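Homoserine dehydrogenase (Thermoplasma acidophilum, PDB 3ING) probably catalyses the NADPH-dependent step that yields homoserine from aspartate semialdehyde, on the pathway from aspartate to threonine and methionine. Local coordinates at residues L86-P91 with S101-A106; G96-S101 with T115-G120; K124-M129 with G227-L232. All coordinates share one frame; numbering follows the deposited sequence. Where two conformers were deposited one is given.

Interaction 1: L86-P91 with S101-A106; sequences LVDCTP and SLYRMA. With NDP (NADPH dihydro-nicotinamide-adenine-dinucleotide phosphate), chain C.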
loop_
_atom_site.group_PDB
_atom_site.type_symbol
_atom_site.label_atom_id
_atom_site.label_comp_id
_atom_site.label_asym_id
_atom_site.label_seq_id
_atom_site.Cartn_x
_atom_site.Cartn_y
_atom_site.Cartn_z
ATOM N N LEU A 86 9.750 18.431 -11.269
ATOM C CA LEU A 86 8.664 19.390 -11.414
ATOM C C LEU A 86 7.399 18.776 -10.829
ATOM O O LEU A 86 7.113 17.599 -11.063
ATOM C CB LEU A 86 8.402 19.751 -12.881
ATOM C CG LEU A 86 7.096 20.552 -13.090
ATOM C CD1 LEU A 86 7.317 22.075 -12.971
ATOM C CD2 LEU A 86 6.474 20.185 -14.412
ATOM N N VAL A 87 6.667 19.565 -10.045
ATOM C CA VAL A 87 5.425 19.129 -9.442
ATOM C C VAL A 87 4.281 19.963 -10.039
ATOM O O VAL A 87 4.304 21.198 -10.012
ATOM C CB VAL A 87 5.459 19.296 -7.924
ATOM C CG1 VAL A 87 4.123 18.761 -7.303
ATOM C CG2 VAL A 87 6.702 18.626 -7.331
ATOM N N ASP A 88 3.307 19.268 -10.620
ATOM C CA ASP A 88 2.143 19.899 -11.244
ATOM C C ASP A 88 0.917 19.805 -10.366
ATOM O O ASP A 88 0.330 18.741 -10.239
ATOM C CB ASP A 88 1.844 19.230 -12.581
ATOM C CG ASP A 88 0.698 19.881 -13.330
ATOM O OD1 ASP A 88 0.241 20.933 -12.878
ATOM O OD2 ASP A 88 0.271 19.342 -14.399
ATOM N N CYS A 89 0.578 20.917 -9.719
ATOM C CA CYS A 89 -0.649 21.036 -8.983
ATOM C C CYS A 89 -1.569 22.095 -9.632
ATOM O O CYS A 89 -2.319 22.818 -8.937
ATOM C CB CYS A 89 -0.342 21.409 -7.531
ATOM S SG CYS A 89 0.448 20.050 -6.609
ATOM N N THR A 90 -1.477 22.225 -10.935
ATOM C CA THR A 90 -2.318 23.179 -11.689
ATOM C C THR A 90 -3.647 22.487 -12.032
ATOM O O THR A 90 -3.736 21.282 -11.979
ATOM C CB THR A 90 -1.653 23.629 -13.000
ATOM O OG1 THR A 90 -1.532 22.491 -13.862
ATOM C CG2 THR A 90 -0.265 24.243 -12.740
ATOM N N PRO A 91 -4.701 23.267 -12.353
ATOM C CA PRO A 91 -5.979 22.672 -12.711
ATOM C C PRO A 91 -5.954 22.008 -14.070
ATOM O O PRO A 91 -5.107 22.329 -14.921
ATOM C CB PRO A 91 -6.924 23.898 -12.759
ATOM C CG PRO A 91 -6.184 25.038 -12.212
ATOM C CD PRO A 91 -4.765 24.730 -12.389
ATOM N N SER A 101 3.012 19.770 -22.636
ATOM C CA SER A 101 4.056 20.701 -22.923
ATOM C C SER A 101 4.929 20.944 -21.690
ATOM O O SER A 101 6.152 20.992 -21.775
ATOM C CB SER A 101 3.446 22.013 -23.432
ATOM O OG SER A 101 2.711 21.796 -24.634
ATOM N N LEU A 102 4.292 21.087 -20.545
ATOM C CA LEU A 102 5.004 21.280 -19.319
ATOM C C LEU A 102 5.913 20.104 -18.990
ATOM O O LEU A 102 7.069 20.320 -18.683
ATOM C CB LEU A 102 4.016 21.542 -18.189
ATOM C CG LEU A 102 4.534 21.829 -16.800
ATOM C CD1 LEU A 102 5.291 23.139 -16.770
ATOM C CD2 LEU A 102 3.322 21.823 -15.846
ATOM N N TYR A 103 5.394 18.887 -19.058
ATOM C CA TYR A 103 6.144 17.694 -18.702
ATOM C C TYR A 103 7.279 17.488 -19.688
ATOM O O TYR A 103 8.399 17.197 -19.292
ATOM C CB TYR A 103 5.245 16.449 -18.640
ATOM C CG TYR A 103 4.000 16.609 -17.749
ATOM C CD1 TYR A 103 3.911 17.594 -16.789
ATOM C CD2 TYR A 103 2.890 15.781 -17.917
ATOM C CE1 TYR A 103 2.739 17.737 -16.036
ATOM C CE2 TYR A 103 1.740 15.939 -17.187
ATOM C CZ TYR A 103 1.670 16.922 -16.250
ATOM O OH TYR A 103 0.491 17.063 -15.549
ATOM N N ARG A 104 7.008 17.739 -20.972
ATOM C CA ARG A 104 8.041 17.619 -21.995
ATOM C C ARG A 104 9.179 18.606 -21.694
ATOM O O ARG A 104 10.356 18.227 -21.670
ATOM C CB ARG A 104 7.460 17.883 -23.379
ATOM C CG ARG A 104 8.566 17.876 -24.443
ATOM C CD ARG A 104 8.010 17.811 -25.807
ATOM N NE ARG A 104 9.017 18.124 -26.821
ATOM C CZ ARG A 104 8.793 18.090 -28.126
ATOM N NH1 ARG A 104 7.601 17.789 -28.603
ATOM N NH2 ARG A 104 9.774 18.380 -28.968
HETATM N N MSE A 105 8.827 19.858 -21.424
HETATM C CA MSE A 105 9.837 20.843 -21.054
HETATM C C MSE A 105 10.652 20.381 -19.845
HETATM O O MSE A 105 11.906 20.465 -19.841
HETATM C CB MSE A 105 9.189 22.176 -20.704
HETATM C CG MSE A 105 10.200 23.236 -20.239
HETATM SE SE MSE A 105 9.296 24.913 -19.802
HETATM C CE MSE A 105 8.469 25.167 -21.497
ATOM N N ALA A 106 9.953 19.898 -18.818
ATOM C CA ALA A 106 10.612 19.372 -17.622
ATOM C C ALA A 106 11.582 18.244 -17.964
ATOM O O ALA A 106 12.747 18.286 -17.563
ATOM C CB ALA A 106 9.591 18.897 -16.597
HETATM P PA NDP C . -6.884 25.154 -7.213
HETATM O O1A NDP C . -7.229 25.370 -5.795
HETATM O O2A NDP C . -7.754 25.814 -8.215
HETATM O O5B NDP C . -5.377 25.640 -7.502
HETATM C C5B NDP C . -4.764 25.687 -8.775
HETATM C C4B NDP C . -3.440 26.430 -8.694
HETATM O O4B NDP C . -2.855 26.578 -9.962
HETATM C C3B NDP C . -3.620 27.872 -8.201
HETATM O O3B NDP C . -2.434 28.348 -7.583
HETATM C C2B NDP C . -3.870 28.623 -9.464
HETATM O O2B NDP C . -3.576 29.991 -9.393
HETATM C C1B NDP C . -2.860 27.949 -10.353
HETATM N N9A NDP C . -3.142 28.028 -11.781
HETATM C C8A NDP C . -4.327 28.085 -12.460
HETATM N N7A NDP C . -4.039 28.077 -13.800
HETATM C C5A NDP C . -2.707 28.012 -13.946
HETATM C C6A NDP C . -1.934 27.999 -15.088
HETATM N N6A NDP C . -2.483 27.740 -16.272
HETATM N N1A NDP C . -0.602 27.917 -14.891
HETATM C C2A NDP C . -0.012 27.905 -13.643
HETATM N N3A NDP C . -0.771 27.911 -12.488
HETATM C C4A NDP C . -2.119 27.964 -12.693
HETATM O O3 NDP C . -6.827 23.578 -7.524
HETATM P PN NDP C . -6.568 22.403 -6.457
HETATM O O1N NDP C . -7.842 22.115 -5.730
HETATM O O2N NDP C . -5.335 22.771 -5.694
HETATM O O5D NDP C . -6.268 21.118 -7.402
HETATM C C5D NDP C . -5.025 21.161 -8.102
HETATM C C4D NDP C . -4.897 19.909 -8.964
HETATM O O4D NDP C . -4.934 18.793 -8.104
HETATM C C3D NDP C . -6.029 19.714 -9.937
HETATM O O3D NDP C . -5.586 19.314 -11.239
HETATM C C2D NDP C . -6.907 18.665 -9.281
HETATM O O2D NDP C . -7.642 17.910 -10.206
HETATM C C1D NDP C . -5.878 17.833 -8.553
HETATM N N1N NDP C . -6.423 17.054 -7.455
HETATM C C2N NDP C . -7.094 17.691 -6.445
HETATM C C3N NDP C . -7.792 16.996 -5.468
HETATM C C7N NDP C . -8.369 17.747 -4.329
HETATM O O7N NDP C . -8.356 17.104 -3.111
HETATM N N7N NDP C . -8.760 19.010 -4.434
HETATM C C4N NDP C . -7.565 15.503 -5.260
HETATM C C5N NDP C . -6.783 14.912 -6.400
HETATM C C6N NDP C . -6.240 15.694 -7.417
HETATM P P2B NDP C . -4.188 30.969 -8.280
HETATM O O1X NDP C . -3.732 32.296 -8.822
HETATM O O2X NDP C . -3.756 30.579 -6.835
HETATM O O3X NDP C . -5.666 30.786 -8.414
#
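L86 and D88 of strand 85-88 meet L102, Y103 and A106 of helix 97-108, the first strand-helix pairing of a beta-alpha-beta unit in the Rossmann-type nucleotide-binding domain. The short axes of strand and helix run at 170°, nearly antiparallel, as expected where the chain turns back over the sheet. L86 and L102 meet obliquely: in the conformer given for L86, its CD2 lies 3.5 Å from CG of L102. A106, with CB alone, meets CB of L86 at 4.0 Å, where the CA atoms of strand and helix are also nearest.

At the other end the chemistry turns polar. D88 and Y103 stand roughly perpendicular, with carboxylate and phenol ring planes 62° apart, and Y103 OH donates to the anti lone pair of D88 OD2 at 2.6 Å. CG of D88 lies anti to its backbone N (chi1 -177°), setting it 4.1 Å from L102 CD2, from where OD2 meets the phenol. Y103 OH is also bonded to T115 on the adjacent strand 112-115, tying the helix to both strands.

The second carboxylate oxygen serves the cofactor loop. D88 OD1 takes T90 N at 2.9 Å in an Asx turn, and T90 OG1, also bonded to R98 and N117, donates to the syn lone pair of D88 OD1 at 2.6 Å. Two bonds on one oxygen fix the turn in which T90 O accepts from the NADPH ribose hydroxyl O3D at 2.8 Å.

Interaction 2: G96-S101 with T115-G120; sequences GVREYS and TANKSG. With NDP (NADPH dihydro-nicotinamide-adenine-dinucleotide phosphate), chain C.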
loop_
_atom_site.group_PDB
_atom_site.type_symbol
_atom_site.label_atom_id
_atom_site.label_comp_id
_atom_site.label_asym_id
_atom_site.label_seq_id
_atom_site.Cartn_x
_atom_site.Cartn_y
_atom_site.Cartn_z
ATOM N N GLY A 96 -5.380 18.606 -22.263
ATOM C CA GLY A 96 -4.117 18.023 -21.826
ATOM C C GLY A 96 -2.858 18.533 -22.484
ATOM O O GLY A 96 -1.781 18.104 -22.134
ATOM N N VAL A 97 -2.983 19.462 -23.429
ATOM C CA VAL A 97 -1.837 19.912 -24.232
ATOM C C VAL A 97 -0.880 20.759 -23.401
ATOM O O VAL A 97 0.335 20.614 -23.506
ATOM C CB VAL A 97 -2.345 20.659 -25.501
ATOM C CG1 VAL A 97 -1.207 21.258 -26.263
ATOM C CG2 VAL A 97 -3.188 19.672 -26.372
ATOM N N ARG A 98 -1.432 21.634 -22.552
ATOM C CA ARG A 98 -0.628 22.464 -21.676
ATOM C C ARG A 98 0.256 21.606 -20.737
ATOM O O ARG A 98 1.456 21.879 -20.544
ATOM C CB ARG A 98 -1.543 23.398 -20.857
ATOM C CG ARG A 98 -0.762 24.334 -19.942
ATOM C CD ARG A 98 -1.632 25.267 -19.087
ATOM N NE ARG A 98 -2.535 24.537 -18.201
ATOM C CZ ARG A 98 -2.144 23.893 -17.092
ATOM N NH1 ARG A 98 -0.865 23.838 -16.707
ATOM N NH2 ARG A 98 -3.039 23.267 -16.371
ATOM N N GLU A 99 -0.337 20.550 -20.203
ATOM C CA GLU A 99 0.330 19.643 -19.293
ATOM C C GLU A 99 1.413 18.842 -20.017
ATOM O O GLU A 99 2.544 18.702 -19.527
ATOM C CB GLU A 99 -0.699 18.725 -18.663
ATOM C CG GLU A 99 -1.718 19.424 -17.700
ATOM C CD GLU A 99 -2.993 19.996 -18.335
ATOM O OE1 GLU A 99 -3.052 20.129 -19.578
ATOM O OE2 GLU A 99 -3.928 20.378 -17.552
ATOM N N TYR A 100 1.064 18.297 -21.183
ATOM C CA TYR A 100 2.054 17.618 -21.991
ATOM C C TYR A 100 3.261 18.526 -22.253
ATOM O O TYR A 100 4.394 18.095 -22.125
ATOM C CB TYR A 100 1.469 17.109 -23.319
ATOM C CG TYR A 100 2.517 16.871 -24.397
ATOM C CD1 TYR A 100 3.433 15.825 -24.297
ATOM C CD2 TYR A 100 2.598 17.698 -25.492
ATOM C CE1 TYR A 100 4.401 15.618 -25.304
ATOM C CE2 TYR A 100 3.575 17.514 -26.484
ATOM C CZ TYR A 100 4.452 16.464 -26.375
ATOM O OH TYR A 100 5.403 16.257 -27.342
ATOM N N SER A 101 3.012 19.770 -22.636
ATOM C CA SER A 101 4.056 20.701 -22.923
ATOM C C SER A 101 4.929 20.944 -21.690
ATOM O O SER A 101 6.152 20.992 -21.775
ATOM C CB SER A 101 3.446 22.013 -23.432
ATOM O OG SER A 101 2.711 21.796 -24.634
ATOM N N THR A 115 2.767 14.581 -10.613
ATOM C CA THR A 115 1.574 15.331 -10.895
ATOM C C THR A 115 0.367 14.875 -10.084
ATOM O O THR A 115 0.166 13.695 -9.825
ATOM C CB THR A 115 1.236 15.296 -12.417
ATOM O OG1 THR A 115 0.138 16.207 -12.715
ATOM C CG2 THR A 115 0.883 13.860 -12.892
ATOM N N ALA A 116 -0.425 15.862 -9.697
ATOM C CA ALA A 116 -1.803 15.709 -9.173
ATOM C C ALA A 116 -2.844 16.000 -10.254
ATOM O O ALA A 116 -4.021 15.669 -10.106
ATOM C CB ALA A 116 -2.038 16.718 -7.972
ATOM N N ASN A 117 -2.405 16.649 -11.318
ATOM C CA ASN A 117 -3.277 17.045 -12.417
ATOM C C ASN A 117 -3.523 15.823 -13.317
ATOM O O ASN A 117 -2.586 15.157 -13.717
ATOM C CB ASN A 117 -2.629 18.242 -13.136
ATOM C CG ASN A 117 -3.346 18.646 -14.439
ATOM O OD1 ASN A 117 -3.839 17.805 -15.137
ATOM N ND2 ASN A 117 -3.342 19.928 -14.759
ATOM N N LYS A 118 -4.802 15.533 -13.599
ATOM C CA LYS A 118 -5.226 14.342 -14.332
ATOM C C LYS A 118 -5.350 14.532 -15.827
ATOM O O LYS A 118 -5.454 13.543 -16.563
ATOM C CB LYS A 118 -6.596 13.910 -13.805
ATOM C CG LYS A 118 -6.536 13.723 -12.303
ATOM C CD LYS A 118 -7.881 13.814 -11.624
ATOM C CE LYS A 118 -7.684 14.248 -10.155
ATOM N NZ LYS A 118 -8.980 14.475 -9.456
ATOM N N SER A 119 -5.374 15.779 -16.289
ATOM C CA SER A 119 -5.748 16.038 -17.701
ATOM C C SER A 119 -4.674 15.662 -18.722
ATOM O O SER A 119 -4.970 15.169 -19.810
ATOM C CB SER A 119 -6.094 17.505 -17.869
ATOM O OG SER A 119 -6.570 17.763 -19.177
ATOM N N GLY A 120 -3.420 15.931 -18.395
ATOM C CA GLY A 120 -2.323 15.547 -19.289
ATOM C C GLY A 120 -2.324 14.058 -19.526
ATOM O O GLY A 120 -2.385 13.621 -20.634
HETATM P PA NDP C . -6.884 25.154 -7.213
HETATM O O1A NDP C . -7.229 25.370 -5.795
HETATM O O2A NDP C . -7.754 25.814 -8.215
HETATM O O5B NDP C . -5.377 25.640 -7.502
HETATM C C5B NDP C . -4.764 25.687 -8.775
HETATM C C4B NDP C . -3.440 26.430 -8.694
HETATM O O4B NDP C . -2.855 26.578 -9.962
HETATM C C3B NDP C . -3.620 27.872 -8.201
HETATM O O3B NDP C . -2.434 28.348 -7.583
HETATM C C2B NDP C . -3.870 28.623 -9.464
HETATM O O2B NDP C . -3.576 29.991 -9.393
HETATM C C1B NDP C . -2.860 27.949 -10.353
HETATM N N9A NDP C . -3.142 28.028 -11.781
HETATM C C8A NDP C . -4.327 28.085 -12.460
HETATM N N7A NDP C . -4.039 28.077 -13.800
HETATM C C5A NDP C . -2.707 28.012 -13.946
HETATM C C6A NDP C . -1.934 27.999 -15.088
HETATM N N6A NDP C . -2.483 27.740 -16.272
HETATM N N1A NDP C . -0.602 27.917 -14.891
HETATM C C2A NDP C . -0.012 27.905 -13.643
HETATM N N3A NDP C . -0.771 27.911 -12.488
HETATM C C4A NDP C . -2.119 27.964 -12.693
HETATM O O3 NDP C . -6.827 23.578 -7.524
HETATM P PN NDP C . -6.568 22.403 -6.457
HETATM O O1N NDP C . -7.842 22.115 -5.730
HETATM O O2N NDP C . -5.335 22.771 -5.694
HETATM O O5D NDP C . -6.268 21.118 -7.402
HETATM C C5D NDP C . -5.025 21.161 -8.102
HETATM C C4D NDP C . -4.897 19.909 -8.964
HETATM O O4D NDP C . -4.934 18.793 -8.104
HETATM C C3D NDP C . -6.029 19.714 -9.937
HETATM O O3D NDP C . -5.586 19.314 -11.239
HETATM C C2D NDP C . -6.907 18.665 -9.281
HETATM O O2D NDP C . -7.642 17.910 -10.206
HETATM C C1D NDP C . -5.878 17.833 -8.553
HETATM N N1N NDP C . -6.423 17.054 -7.455
HETATM C C2N NDP C . -7.094 17.691 -6.445
HETATM C C3N NDP C . -7.792 16.996 -5.468
HETATM C C7N NDP C . -8.369 17.747 -4.329
HETATM O O7N NDP C . -8.356 17.104 -3.111
HETATM N N7N NDP C . -8.760 19.010 -4.434
HETATM C C4N NDP C . -7.565 15.503 -5.260
HETATM C C5N NDP C . -6.783 14.912 -6.400
HETATM C C6N NDP C . -6.240 15.694 -7.417
HETATM P P2B NDP C . -4.188 30.969 -8.280
HETATM O O1X NDP C . -3.732 32.296 -8.822
HETATM O O2X NDP C . -3.756 30.579 -6.835
HETATM O O3X NDP C . -5.666 30.786 -8.414
#
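G96 and G120 bring their backbones together with CA atoms only 4.0 Å apart, G96 occupying the N-cap position of helix 97-108 and G120 lying in the first turn of helix 119-135. A side chain would not fit on either glycine: a CB on G96 would collide with S119 O, and one on G120 with CB of E99, which already sits 3.6 Å from G120 CA. The positive phi of G96 also favours glycine.

E99 and N117 cross at about a right angle, their carboxylate and amide planes 78° apart. E99 bends at chi2 (88°), which puts CD of E99 3.6 Å from N117 ND2. N117 ND2 donates to the anti lone pair of E99 OE2 at 2.9 Å (155° at the hydrogen) and is also bonded to T90 OG1, while S93 holds E99 OE1. N117 OD1 in turn accepts from S119 N at 2.8 Å, nearly in line with its C=O, and caps helix 119-135.

R98, whose NH2 is bonded to T90, lies between E99 and the cofactor. NADPH N6A is 3.7 Å above one guanidinium face, and E99 CD is over the opposite face. The R98-E99 salt bridge is therefore of charge alone, with no N-H directed at OE2. Two closely packed helix starts beside a dinucleotide fit the C-terminal ends of the parallel strands, where a Rossmann-type fold binds its cofactor.

Interaction 3: K124-M129 with G227-L232; sequences KWHDIM and GTEYTL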
loop_
_atom_site.group_PDB
_atom_site.type_symbol
_atom_site.label_atom_id
_atom_site.label_comp_id
_atom_site.label_asym_id
_atom_site.label_seq_id
_atom_site.Cartn_x
_atom_site.Cartn_y
_atom_site.Cartn_z
ATOM N N LYS A 124 -3.191 12.742 -23.133
ATOM C CA LYS A 124 -1.930 12.705 -23.858
ATOM C C LYS A 124 -0.933 11.677 -23.277
ATOM O O LYS A 124 0.283 11.891 -23.289
ATOM C CB LYS A 124 -1.299 14.108 -23.839
ATOM C CG LYS A 124 -2.159 15.244 -24.447
ATOM C CD LYS A 124 -1.605 15.875 -25.687
ATOM C CE LYS A 124 -0.960 14.890 -26.631
ATOM N NZ LYS A 124 -1.118 15.238 -28.048
ATOM N N TRP A 125 -1.451 10.540 -22.844
ATOM C CA TRP A 125 -0.634 9.488 -22.226
ATOM C C TRP A 125 0.498 9.100 -23.147
ATOM O O TRP A 125 1.648 9.026 -22.737
ATOM C CB TRP A 125 -1.496 8.252 -21.969
ATOM C CG TRP A 125 -0.784 7.146 -21.307
ATOM C CD1 TRP A 125 0.021 6.206 -21.896
ATOM C CD2 TRP A 125 -0.778 6.861 -19.904
ATOM N NE1 TRP A 125 0.504 5.354 -20.940
ATOM C CE2 TRP A 125 0.028 5.735 -19.712
ATOM C CE3 TRP A 125 -1.381 7.462 -18.788
ATOM C CZ2 TRP A 125 0.271 5.196 -18.454
ATOM C CZ3 TRP A 125 -1.150 6.921 -17.534
ATOM C CH2 TRP A 125 -0.327 5.793 -17.381
ATOM N N HIS A 126 0.167 8.861 -24.404
ATOM C CA HIS A 126 1.160 8.402 -25.374
ATOM C C HIS A 126 2.321 9.382 -25.530
ATOM O O HIS A 126 3.480 8.996 -25.423
ATOM C CB HIS A 126 0.523 8.119 -26.744
ATOM C CG HIS A 126 1.537 7.850 -27.815
ATOM N ND1 HIS A 126 2.067 6.592 -28.039
ATOM C CD2 HIS A 126 2.165 8.683 -28.679
ATOM C CE1 HIS A 126 2.966 6.663 -29.008
ATOM N NE2 HIS A 126 3.069 7.926 -29.394
ATOM N N ASP A 127 2.004 10.650 -25.795
ATOM C CA ASP A 127 3.033 11.638 -26.014
ATOM C C ASP A 127 3.805 11.915 -24.750
ATOM O O ASP A 127 5.014 12.074 -24.785
ATOM C CB ASP A 127 2.429 12.935 -26.546
ATOM C CG ASP A 127 1.868 12.768 -27.945
ATOM O OD1 ASP A 127 2.548 12.099 -28.733
ATOM O OD2 ASP A 127 0.760 13.280 -28.223
ATOM N N ILE A 128 3.116 11.957 -23.620
ATOM C CA ILE A 128 3.825 12.133 -22.363
ATOM C C ILE A 128 4.785 10.977 -22.094
ATOM O O ILE A 128 5.927 11.210 -21.699
ATOM C CB ILE A 128 2.865 12.287 -21.179
ATOM C CG1 ILE A 128 2.121 13.621 -21.296
ATOM C CG2 ILE A 128 3.646 12.135 -19.837
ATOM C CD1 ILE A 128 0.934 13.763 -20.333
HETATM N N MSE A 129 4.362 9.726 -22.306
HETATM C CA MSE A 129 5.293 8.591 -21.990
HETATM C C MSE A 129 6.425 8.492 -22.972
HETATM O O MSE A 129 7.540 8.089 -22.615
HETATM C CB MSE A 129 4.536 7.286 -21.908
HETATM C CG MSE A 129 3.467 7.346 -20.839
HETATM SE SE MSE A 129 4.190 7.801 -19.032
HETATM C CE MSE A 129 2.553 7.811 -18.072
ATOM N N GLY A 227 -1.587 -1.384 -19.437
ATOM C CA GLY A 227 -0.580 -1.035 -20.418
ATOM C C GLY A 227 -1.118 -0.485 -21.719
ATOM O O GLY A 227 -0.438 -0.524 -22.739
ATOM N N THR A 228 -2.335 0.030 -21.705
ATOM C CA THR A 228 -2.923 0.615 -22.879
ATOM C C THR A 228 -2.548 2.094 -22.940
ATOM O O THR A 228 -1.906 2.623 -22.012
ATOM C CB THR A 228 -4.446 0.477 -22.792
ATOM O OG1 THR A 228 -4.854 0.883 -21.478
ATOM C CG2 THR A 228 -4.840 -0.981 -22.994
ATOM N N GLU A 229 -2.942 2.754 -24.038
ATOM C CA GLU A 229 -2.723 4.179 -24.191
ATOM C C GLU A 229 -4.049 4.821 -24.585
ATOM O O GLU A 229 -4.117 5.582 -25.542
ATOM C CB GLU A 229 -1.599 4.449 -25.203
ATOM C CG GLU A 229 -0.287 3.932 -24.689
ATOM C CD GLU A 229 0.877 4.482 -25.469
ATOM O OE1 GLU A 229 0.706 4.604 -26.691
ATOM O OE2 GLU A 229 1.937 4.796 -24.865
ATOM N N TYR A 230 -5.104 4.500 -23.820
ATOM C CA TYR A 230 -6.405 5.034 -24.073
ATOM C C TYR A 230 -6.417 6.543 -23.748
ATOM O O TYR A 230 -5.524 7.052 -23.059
ATOM C CB TYR A 230 -7.446 4.337 -23.201
ATOM C CG TYR A 230 -7.846 2.916 -23.585
ATOM C CD1 TYR A 230 -7.217 2.209 -24.586
ATOM C CD2 TYR A 230 -8.832 2.256 -22.853
ATOM C CE1 TYR A 230 -7.576 0.880 -24.861
ATOM C CE2 TYR A 230 -9.194 0.954 -23.131
ATOM C CZ TYR A 230 -8.571 0.265 -24.125
ATOM O OH TYR A 230 -8.980 -1.051 -24.350
ATOM N N THR A 231 -7.398 7.230 -24.333
ATOM C CA THR A 231 -7.724 8.610 -24.018
ATOM C C THR A 231 -9.186 8.626 -23.517
ATOM O O THR A 231 -9.844 7.583 -23.420
ATOM C CB THR A 231 -7.647 9.503 -25.281
ATOM O OG1 THR A 231 -8.727 9.169 -26.166
ATOM C CG2 THR A 231 -6.284 9.343 -26.028
ATOM N N LEU A 232 -9.722 9.814 -23.271
ATOM C CA LEU A 232 -11.120 9.958 -22.860
ATOM C C LEU A 232 -12.090 9.408 -23.880
ATOM O O LEU A 232 -13.188 8.999 -23.517
ATOM C CB LEU A 232 -11.427 11.442 -22.588
ATOM C CG LEU A 232 -10.724 12.038 -21.352
ATOM C CD1 LEU A 232 -10.840 13.597 -21.258
ATOM C CD2 LEU A 232 -11.256 11.386 -20.051
HETATM O O HOH W 1 -4.349 9.575 -22.884
HETATM O O HOH W 2 0.435 2.233 -20.755
HETATM O O HOH W 3 2.412 3.709 -22.571
HETATM O O HOH W 4 4.130 6.303 -25.462
#
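The contact joins helix 119-135 of the NAD-binding region to the loop that follows helix 212-226, and W125, H126 and E229 carry it. H126 ND1 donates to E229 OE1 at 2.8 Å, a His-carboxylate hydrogen bond with an angle of 157° at the hydrogen. The oxygen lies near the imidazole plane, at the ring edge, whereas the donor approaches the carboxylate on its syn side, 25° out of the carboxylate plane; the two planes are mutually perpendicular.

E229 also crosses W125 at about a right angle. Its CG lies 3.6 Å from W125 CD1, and beyond it the chain stays extended (chi2 -165°), which sets CD of E229 3.5 Å from H126 ND1. The W125 ring carries the methyl CE of selenomethionine M129 over one face, toward the rim.

One water accepts from W125 NE1 at 3.0 Å and donates to E229 OE2 at 2.6 Å; another joins H126 O to E229 OE2; a third bridges W125 N and Y230 O. An alanine at W125 would probably leave the methylenes of E229 and the methyl of M129 without their aromatic partner and the water on E229 OE2 without its indole donor. With its CG on W125, E229 has its carboxylate gripped by two waters and by H126 ND1, which must carry its proton to donate.

Interactions 1 and 2 are buried and share helix 97-108, both abutting NADPH with centres 7 Å apart; interaction 3 is a surface contact whose centre lies 12 Å from that of interaction 2. Helix 119-135 links the latter two: its start packs on helix 97-108 in interaction 2, and its middle faces the 227-232 loop in interaction 3. The chemistry follows depth. Interaction 1 combines leucine and alanine packing with a buried tyrosine-aspartate bond, interaction 2 relies on glycine closeness and a buried carboxylate-amide bond, and interaction 3 uses waters and a histidine-glutamate bond. D88 O to A116 N, 3.0 Å, connects the first two directly.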